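Local coordinates for ABC transporter, periplasmic solute-binding protein (Rhizobium meliloti, PDB 4WED), which probably binds a solute, perhaps a peptide or a nickel-containing ligand, in the periplasm and delivers it to an ABC transporter, at residues K223-P226 against S230-A233; Q258-G263 against H311-P316; S439-K442 against G447-V450. All blocks are in the same frame, centred on the assembly; numbering follows the deposited sequence.

Contact 1. Residues K223-P226 against S230-A233; sequences KVIP and SRVA
I225 and R231 lie alongside each other with their side chains running in opposite directions, and the arginine passes on to reach the carbonyls of the loop. R231 NH1 donates to I225 O at 3.0 Å, in a bond almost perfectly straight at the hydrogen (176°). The acceptor is only 1° out of the guanidinium plane. NH1 for its part lies in the I225 carbonyl plane, on a lone pair of the oxygen. R231 NH1 also lies 2.9 Å from P226 O, but the poor angle makes that second bond weak. A bend at chi3 (-69°) brings NH1 round so that both oxygens lie at the guanidinium edge. The aliphatic part packs as well: R231 CD is 3.1 Å from I225 O, and R231 CG rests 3.7 Å from I225 CG2. On the same methyl, I225 CG2 meets S230 CB at 3.3 Å, a tight approach. Beyond the two segments, R231 NH2 is bonded to P250 O, so one buried guanidinium serves carbonyls from two separate loops. A leucine in place of R231 would probably leave the I225 and P250 carbonyls without their donor and the loop less firmly held to the helix. The arrangement is a beta-alpha connection from strand 219-224 to helix 228-237, in which R231 of the helix binds the carbonyls of the connecting loop.

Contact 2. Residues Q258-G263 against H311-P316; sequences QLEAAG and HGYAKP
Helix 253-261 ends in a Schellman motif with G263 at positive phi (74°), and from its last turn the long side chain of E260 meets that of Y313, bridging to the loop that follows helix 302-310 and leads to strand 315-316. The motif rests on two backbone bonds: G263 N to E260 O at 2.9 Å, and the N of the residue after G263 to L259 O. Just before them, A262 N to Q258 O at 2.8 Å is the last regular helical bond. At the other side, H311 and G312 both have positive phi, which turns the chain out of its helix before Y313. The contact is small, 67 Å² in all, and rests on one pair of side chains that approach from opposite directions. The glutamate chain bends at chi2, bringing a single carboxylate oxygen to the edge of the tyrosine ring, in its plane. The carboxylate is turned 57° against that ring rather than lying flat with it. The ring itself is placed by neighbours: it touches V266 and V268 of strand 265-269 and I497 of strand 488-500, and K257 makes a cation-pi contact with it. This is a surface contact between a helix end and a loop beside the antiparallel sheet. Of the two carboxylate oxygens, OE1 is the acceptor: Y313 OH donates to E260 OE1 in a very short bond of 2.5 Å, a length that is uncertain at 2.35 Å resolution.

Contact 3. Residues S439-K442 against G447-V450; sequences STFK and GKLV
K448 reaches F441 in a side-chain-to-backbone contact on the surface, closing the long loop between helices 430-437 and 457-465. Neither segment has regular secondary structure, and four residues separate them, so the lysine bridges a local excursion of the chain. The geometry supports this reading: the nearest CA atoms, those of S439 and K448, are 8.1 Å apart, too far for backbone pairing, and the lysine side chain spans the distance. Its chain bends at chi2 (-80°) and is then extended through chi3 and chi4, which carries the ammonium across to the other segment. There it meets no side-chain anion within the contact but a carbonyl, approached in the carbonyl plane with a C=O...donor angle of 152°. The strongest polar partner of K448 NZ is L438 O, outside the segments, and NZ is hydrogen-bonded to A435 O too, so three carbonyls from the last turn of helix 430-437 and the loop just beyond converge on one ammonium. A positive charge at this helix end probably interacts favourably with the helix dipole. The phenyl ring of F441 packs on V434 and A435 of the same helix, while S439 N bonds D457 OD1 at the start of helix 457-465. K448 NZ donates a 2.7 Å hydrogen bond to F441 O, and K448 CE lies 3.1 Å from F441 O.

How the contacts relate
Contacts 1 and 2 are neighbours, with centres 19 Å apart, and they join through van der Waals packing: V232 CG1 of helix 228-237 lies 4.0 Å from L259 CD2 of helix 253-261, a hydrophobic touch, and V232 CG1 is 4.1 Å from Q258 OE1. The two helices thus link the beta-alpha connection to the E260-Y313 contact. Contact 3 stands apart. Its centre is 40 Å from that of contact 1, on the opposite side of the chain's centre, and 35 Å from that of contact 2, with nearest atoms about 28 Å and about 15 Å away respectively. The sodium ion is bound by D62 and D515, which belong to none of the three contacts.

Contact 1. Residues K223-P226 against S230-A233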
ATOM      1  N   LYS A 223      23.423  -2.231   1.508  1.00 72.46           N
ATOM      2  CA  LYS A 223      24.389  -1.638   0.609  1.00 76.03           C
ATOM      3  C   LYS A 223      23.688  -0.685  -0.349  1.00 73.94           C
ATOM      4  O   LYS A 223      22.704  -1.059  -1.008  1.00 67.45           O
ATOM      5  CB  LYS A 223      25.196  -2.721  -0.138  1.00 78.83           C
ATOM      6  CG  LYS A 223      25.979  -3.660   0.781  1.00 80.01           C
ATOM      7  CD  LYS A 223      27.475  -3.671   0.474  1.00 85.31           C
ATOM      8  N   VAL A 224      24.206   0.546  -0.420  1.00 74.59           N
ATOM      9  CA  VAL A 224      23.616   1.588  -1.253  1.00 75.09           C
ATOM     10  C   VAL A 224      24.073   1.341  -2.692  1.00 79.84           C
ATOM     11  O   VAL A 224      25.252   1.486  -2.999  1.00 86.30           O
ATOM     12  CB  VAL A 224      24.002   2.999  -0.764  1.00 77.42           C
ATOM     13  CG1 VAL A 224      23.368   4.094  -1.620  1.00 79.07           C
ATOM     14  CG2 VAL A 224      23.611   3.197   0.694  1.00 74.73           C
ATOM     15  N   ILE A 225      23.138   0.925  -3.551  1.00 80.39           N
ATOM     16  CA  ILE A 225      23.376   0.763  -4.987  1.00 80.89           C
ATOM     17  C   ILE A 225      22.251   1.443  -5.789  1.00 81.58           C
ATOM     18  O   ILE A 225      21.238   0.827  -6.062  1.00 83.69           O
ATOM     19  CB  ILE A 225      23.482  -0.717  -5.371  1.00 82.07           C
ATOM     20  CG1 ILE A 225      24.473  -1.435  -4.456  1.00 84.32           C
ATOM     21  CG2 ILE A 225      23.931  -0.876  -6.825  1.00 85.08           C
ATOM     22  CD1 ILE A 225      24.656  -2.892  -4.819  1.00 86.93           C
ATOM     23  N   PRO A 226      22.420   2.730  -6.138  1.00 85.37           N
ATOM     24  CA  PRO A 226      21.385   3.557  -6.784  1.00 86.66           C
ATOM     25  C   PRO A 226      20.872   3.133  -8.167  1.00 88.59           C
ATOM     26  O   PRO A 226      19.737   3.470  -8.517  1.00 94.24           O
ATOM     27  CB  PRO A 226      22.043   4.952  -6.912  1.00 90.52           C
ATOM     28  CG  PRO A 226      23.408   4.865  -6.331  1.00 91.88           C
ATOM     29  CD  PRO A 226      23.607   3.512  -5.731  1.00 89.09           C
ATOM     30  N   SER A 230      22.998  -1.959 -11.806  1.00 88.42           N
ATOM     31  CA  SER A 230      24.008  -2.429 -10.848  1.00 89.03           C
ATOM     32  C   SER A 230      23.453  -3.449  -9.859  1.00 85.90           C
ATOM     33  O   SER A 230      24.080  -4.452  -9.525  1.00 85.58           O
ATOM     34  CB  SER A 230      24.574  -1.248 -10.056  1.00 91.80           C
ATOM     35  OG  SER A 230      25.315  -0.353 -10.879  1.00 96.07           O
ATOM     36  N   ARG A 231      22.245  -3.178  -9.392  1.00 87.26           N
ATOM     37  CA  ARG A 231      21.578  -4.042  -8.418  1.00 79.96           C
ATOM     38  C   ARG A 231      21.424  -5.482  -8.948  1.00 78.90           C
ATOM     39  O   ARG A 231      21.773  -6.454  -8.267  1.00 77.58           O
ATOM     40  CB  ARG A 231      20.266  -3.402  -8.007  1.00 76.66           C
ATOM     41  CG  ARG A 231      20.478  -2.045  -7.310  1.00 77.20           C
ATOM     42  CD  ARG A 231      19.364  -1.617  -6.362  1.00 71.71           C
ATOM     43  NE  ARG A 231      18.140  -1.299  -7.089  1.00 73.42           N
ATOM     44  CZ  ARG A 231      17.822  -0.114  -7.613  1.00 75.79           C
ATOM     45  NH1 ARG A 231      18.619   0.937  -7.505  1.00 75.56           N
ATOM     46  NH2 ARG A 231      16.662   0.017  -8.251  1.00 76.90           N
ATOM     47  N   VAL A 232      20.978  -5.592 -10.190  1.00 79.67           N
ATOM     48  CA  VAL A 232      20.877  -6.877 -10.887  1.00 81.27           C
ATOM     49  C   VAL A 232      22.221  -7.611 -10.958  1.00 82.05           C
ATOM     50  O   VAL A 232      22.319  -8.792 -10.608  1.00 81.12           O
ATOM     51  CB  VAL A 232      20.322  -6.664 -12.325  1.00 83.26           C
ATOM     52  CG1 VAL A 232      20.426  -7.924 -13.169  1.00 82.61           C
ATOM     53  CG2 VAL A 232      18.871  -6.185 -12.252  1.00 78.95           C
ATOM     54  N   ALA A 233      23.241  -6.895 -11.408  1.00 84.37           N
ATOM     55  CA  ALA A 233      24.603  -7.439 -11.502  1.00 89.01           C
ATOM     56  C   ALA A 233      25.077  -7.948 -10.163  1.00 89.84           C
ATOM     57  O   ALA A 233      25.602  -9.063 -10.067  1.00 91.08           O
ATOM     58  CB  ALA A 233      25.561  -6.377 -12.007  1.00 91.36           C
TER

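Contact 2. Residues Q258-G263 against H311-P316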
ATOM      1  N   GLN A 258      14.833 -11.296 -16.283  1.00 92.51           N
ATOM      2  CA  GLN A 258      16.266 -11.502 -16.519  1.00 98.18           C
ATOM      3  C   GLN A 258      16.818 -12.416 -15.451  1.00 93.63           C
ATOM      4  O   GLN A 258      17.509 -13.384 -15.750  1.00 94.41           O
ATOM      5  CB  GLN A 258      17.044 -10.195 -16.471  1.00101.26           C
ATOM      6  CG  GLN A 258      16.727  -9.230 -17.596  1.00108.57           C
ATOM      7  CD  GLN A 258      17.315  -7.845 -17.356  1.00111.94           C
ATOM      8  OE1 GLN A 258      18.321  -7.697 -16.653  1.00113.94           O
ATOM      9  NE2 GLN A 258      16.698  -6.827 -17.946  1.00113.07           N
ATOM     10  N   LEU A 259      16.491 -12.115 -14.200  1.00 85.63           N
ATOM     11  CA  LEU A 259      17.060 -12.866 -13.098  1.00 84.52           C
ATOM     12  C   LEU A 259      16.533 -14.280 -13.108  1.00 84.55           C
ATOM     13  O   LEU A 259      17.294 -15.257 -12.965  1.00 88.64           O
ATOM     14  CB  LEU A 259      16.772 -12.168 -11.783  1.00 81.27           C
ATOM     15  CG  LEU A 259      17.574 -10.868 -11.689  1.00 80.40           C
ATOM     16  CD1 LEU A 259      16.976  -9.940 -10.650  1.00 76.52           C
ATOM     17  CD2 LEU A 259      19.030 -11.166 -11.364  1.00 80.76           C
ATOM     18  N   GLU A 260      15.239 -14.376 -13.336  1.00 81.85           N
ATOM     19  CA  GLU A 260      14.613 -15.641 -13.608  1.00 87.81           C
ATOM     20  C   GLU A 260      15.429 -16.410 -14.638  1.00 91.82           C
ATOM     21  O   GLU A 260      15.763 -17.554 -14.403  1.00 89.84           O
ATOM     22  CB  GLU A 260      13.202 -15.427 -14.132  1.00 91.93           C
ATOM     23  CG  GLU A 260      12.235 -16.542 -13.789  1.00 95.50           C
ATOM     24  CD  GLU A 260      10.834 -16.010 -13.629  1.00 98.24           C
ATOM     25  OE1 GLU A 260      10.668 -14.985 -12.927  1.00 97.55           O
ATOM     26  OE2 GLU A 260       9.906 -16.613 -14.209  1.00103.16           O
ATOM     27  N   ALA A 261      15.765 -15.762 -15.754  1.00 96.02           N
ATOM     28  CA  ALA A 261      16.550 -16.399 -16.838  1.00103.03           C
ATOM     29  C   ALA A 261      17.930 -16.842 -16.340  1.00105.52           C
ATOM     30  O   ALA A 261      18.364 -17.955 -16.614  1.00109.50           O
ATOM     31  CB  ALA A 261      16.674 -15.489 -18.063  1.00102.94           C
ATOM     32  N   ALA A 262      18.588 -15.998 -15.559  1.00103.77           N
ATOM     33  CA  ALA A 262      19.834 -16.384 -14.908  1.00101.74           C
ATOM     34  C   ALA A 262      19.692 -17.493 -13.835  1.00104.00           C
ATOM     35  O   ALA A 262      20.629 -17.726 -13.078  1.00107.90           O
ATOM     36  CB  ALA A 262      20.464 -15.155 -14.299  1.00 98.46           C
ATOM     37  N   GLY A 263      18.535 -18.159 -13.758  1.00102.85           N
ATOM     38  CA  GLY A 263      18.282 -19.197 -12.751  1.00 97.38           C
ATOM     39  C   GLY A 263      18.053 -18.678 -11.337  1.00 92.39           C
ATOM     40  O   GLY A 263      18.138 -19.434 -10.382  1.00 89.70           O
ATOM     41  N   HIS A 311       5.028  -7.972 -17.701  1.00 65.69           N
ATOM     42  CA  HIS A 311       5.589  -9.242 -18.151  1.00 71.08           C
ATOM     43  C   HIS A 311       4.888 -10.464 -17.577  1.00 69.08           C
ATOM     44  O   HIS A 311       5.530 -11.465 -17.322  1.00 72.61           O
ATOM     45  CB  HIS A 311       7.083  -9.331 -17.834  1.00 76.25           C
ATOM     46  CG  HIS A 311       7.949  -8.614 -18.811  1.00 80.15           C
ATOM     47  ND1 HIS A 311       8.481  -7.374 -18.557  1.00 83.71           N
ATOM     48  CD2 HIS A 311       8.356  -8.952 -20.057  1.00 85.36           C
ATOM     49  CE1 HIS A 311       9.201  -6.983 -19.594  1.00 86.93           C
ATOM     50  NE2 HIS A 311       9.135  -7.920 -20.521  1.00 87.93           N
ATOM     51  N   GLY A 312       3.572 -10.376 -17.404  1.00 66.31           N
ATOM     52  CA  GLY A 312       2.765 -11.489 -16.952  1.00 64.99           C
ATOM     53  C   GLY A 312       2.709 -11.629 -15.451  1.00 64.29           C
ATOM     54  O   GLY A 312       2.027 -12.489 -14.946  1.00 70.05           O
ATOM     55  N   TYR A 313       3.429 -10.788 -14.735  1.00 61.65           N
ATOM     56  CA  TYR A 313       3.544 -10.924 -13.295  1.00 61.01           C
ATOM     57  C   TYR A 313       2.329 -10.376 -12.477  1.00 60.58           C
ATOM     58  O   TYR A 313       2.136 -10.759 -11.313  1.00 58.81           O
ATOM     59  CB  TYR A 313       4.778 -10.165 -12.838  1.00 60.26           C
ATOM     60  CG  TYR A 313       6.105 -10.853 -12.997  1.00 65.60           C
ATOM     61  CD1 TYR A 313       6.292 -12.182 -12.601  1.00 67.62           C
ATOM     62  CD2 TYR A 313       7.229 -10.151 -13.493  1.00 68.04           C
ATOM     63  CE1 TYR A 313       7.537 -12.798 -12.730  1.00 71.21           C
ATOM     64  CE2 TYR A 313       8.466 -10.767 -13.621  1.00 69.58           C
ATOM     65  CZ  TYR A 313       8.617 -12.080 -13.230  1.00 72.40           C
ATOM     66  OH  TYR A 313       9.851 -12.689 -13.326  1.00 77.86           O
ATOM     67  N   ALA A 314       1.586  -9.440 -13.069  1.00 58.11           N
ATOM     68  CA  ALA A 314       0.446  -8.809 -12.451  1.00 57.00           C
ATOM     69  C   ALA A 314      -0.815  -9.684 -12.494  1.00 61.11           C
ATOM     70  O   ALA A 314      -1.095 -10.356 -13.495  1.00 65.86           O
ATOM     71  CB  ALA A 314       0.179  -7.491 -13.130  1.00 54.30           C
ATOM     72  N   LYS A 315      -1.572  -9.676 -11.398  1.00 63.72           N
ATOM     73  CA  LYS A 315      -2.825 -10.433 -11.298  1.00 62.70           C
ATOM     74  C   LYS A 315      -3.990  -9.538 -11.731  1.00 59.02           C
ATOM     75  O   LYS A 315      -4.118  -8.421 -11.258  1.00 60.64           O
ATOM     76  CB  LYS A 315      -3.019 -10.919  -9.876  1.00 64.57           C
ATOM     77  CG  LYS A 315      -4.050 -12.029  -9.718  1.00 69.43           C
ATOM     78  CD  LYS A 315      -4.718 -12.027  -8.330  1.00 71.11           C
ATOM     79  N   PRO A 316      -4.809  -9.999 -12.681  1.00 59.66           N
ATOM     80  CA  PRO A 316      -5.988  -9.229 -13.099  1.00 57.90           C
ATOM     81  C   PRO A 316      -6.870  -8.949 -11.905  1.00 56.69           C
ATOM     82  O   PRO A 316      -6.956  -9.769 -11.015  1.00 55.49           O
ATOM     83  CB  PRO A 316      -6.716 -10.171 -14.067  1.00 58.20           C
ATOM     84  CG  PRO A 316      -5.621 -10.997 -14.656  1.00 58.65           C
ATOM     85  CD  PRO A 316      -4.577 -11.162 -13.558  1.00 58.62           C
TER

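Contact 3. Residues S439-K442 against G447-V450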
ATOM      1  N   SER A 439     -17.444  12.191  -2.214  1.00 73.80           N
ATOM      2  CA  SER A 439     -17.621  13.584  -2.717  1.00 78.57           C
ATOM      3  C   SER A 439     -17.106  14.658  -1.776  1.00 79.47           C
ATOM      4  O   SER A 439     -16.386  15.543  -2.202  1.00 82.77           O
ATOM      5  CB  SER A 439     -19.089  13.930  -2.999  1.00 81.50           C
ATOM      6  OG  SER A 439     -19.493  13.440  -4.254  1.00 89.10           O
ATOM      7  N   THR A 440     -17.522  14.595  -0.511  1.00 80.04           N
ATOM      8  CA  THR A 440     -17.270  15.663   0.438  1.00 80.00           C
ATOM      9  C   THR A 440     -15.784  15.803   0.791  1.00 80.05           C
ATOM     10  O   THR A 440     -15.352  16.872   1.130  1.00 85.57           O
ATOM     11  CB  THR A 440     -18.124  15.482   1.708  1.00 80.21           C
ATOM     12  OG1 THR A 440     -17.914  14.182   2.255  1.00 76.87           O
ATOM     13  CG2 THR A 440     -19.596  15.642   1.386  1.00 81.60           C
ATOM     14  N   PHE A 441     -14.993  14.740   0.661  1.00 85.37           N
ATOM     15  CA  PHE A 441     -13.538  14.817   0.898  1.00 87.59           C
ATOM     16  C   PHE A 441     -12.817  15.369  -0.331  1.00 90.55           C
ATOM     17  O   PHE A 441     -12.828  14.757  -1.394  1.00 87.83           O
ATOM     18  CB  PHE A 441     -12.964  13.448   1.284  1.00 84.09           C
ATOM     19  CG  PHE A 441     -11.498  13.484   1.688  1.00 84.60           C
ATOM     20  CD1 PHE A 441     -10.490  13.438   0.719  1.00 81.28           C
ATOM     21  CD2 PHE A 441     -11.119  13.535   3.045  1.00 83.62           C
ATOM     22  CE1 PHE A 441      -9.155  13.455   1.083  1.00 81.35           C
ATOM     23  CE2 PHE A 441      -9.772  13.556   3.404  1.00 81.26           C
ATOM     24  CZ  PHE A 441      -8.795  13.515   2.427  1.00 80.62           C
ATOM     25  N   LYS A 442     -12.173  16.519  -0.165  1.00 96.52           N
ATOM     26  CA  LYS A 442     -11.686  17.300  -1.295  1.00102.97           C
ATOM     27  C   LYS A 442     -10.231  17.728  -1.082  1.00108.56           C
ATOM     28  O   LYS A 442      -9.974  18.747  -0.445  1.00108.11           O
ATOM     29  CB  LYS A 442     -12.598  18.523  -1.476  1.00101.45           C
ATOM     30  N   GLY A 447      -7.816  14.124  -7.080  1.00 91.73           N
ATOM     31  CA  GLY A 447      -8.694  13.606  -8.162  1.00 85.13           C
ATOM     32  C   GLY A 447      -9.730  12.595  -7.615  1.00 78.57           C
ATOM     33  O   GLY A 447      -9.554  12.048  -6.529  1.00 77.63           O
ATOM     34  N   LYS A 448     -10.808  12.335  -8.353  1.00 73.97           N
ATOM     35  CA  LYS A 448     -11.848  11.360  -7.929  1.00 69.32           C
ATOM     36  C   LYS A 448     -12.133  10.254  -8.937  1.00 67.42           C
ATOM     37  O   LYS A 448     -12.419  10.496 -10.114  1.00 68.33           O
ATOM     38  CB  LYS A 448     -13.174  12.072  -7.671  1.00 71.75           C
ATOM     39  CG  LYS A 448     -13.130  13.112  -6.566  1.00 74.13           C
ATOM     40  CD  LYS A 448     -13.221  12.394  -5.233  1.00 75.44           C
ATOM     41  CE  LYS A 448     -12.780  13.258  -4.071  1.00 78.81           C
ATOM     42  NZ  LYS A 448     -13.007  12.498  -2.808  1.00 80.36           N
ATOM     43  N   LEU A 449     -12.085   9.034  -8.444  1.00 66.32           N
ATOM     44  CA  LEU A 449     -12.584   7.846  -9.163  1.00 67.76           C
ATOM     45  C   LEU A 449     -14.078   7.922  -9.488  1.00 69.02           C
ATOM     46  O   LEU A 449     -14.503   7.726 -10.631  1.00 74.20           O
ATOM     47  CB  LEU A 449     -12.341   6.606  -8.302  1.00 63.18           C
ATOM     48  CG  LEU A 449     -11.816   5.319  -8.919  1.00 63.71           C
ATOM     49  CD1 LEU A 449     -10.682   5.528  -9.894  1.00 65.95           C
ATOM     50  CD2 LEU A 449     -11.376   4.410  -7.771  1.00 61.76           C
ATOM     51  N   VAL A 450     -14.869   8.220  -8.481  1.00 70.09           N
ATOM     52  CA  VAL A 450     -16.300   8.229  -8.652  1.00 77.52           C
ATOM     53  C   VAL A 450     -16.955   9.112  -7.587  1.00 78.80           C
ATOM     54  O   VAL A 450     -16.618   9.021  -6.416  1.00 78.61           O
ATOM     55  CB  VAL A 450     -16.827   6.780  -8.597  1.00 74.90           C
ATOM     56  CG1 VAL A 450     -16.288   6.049  -7.377  1.00 73.21           C
ATOM     57  CG2 VAL A 450     -18.345   6.760  -8.608  1.00 80.51           C
TER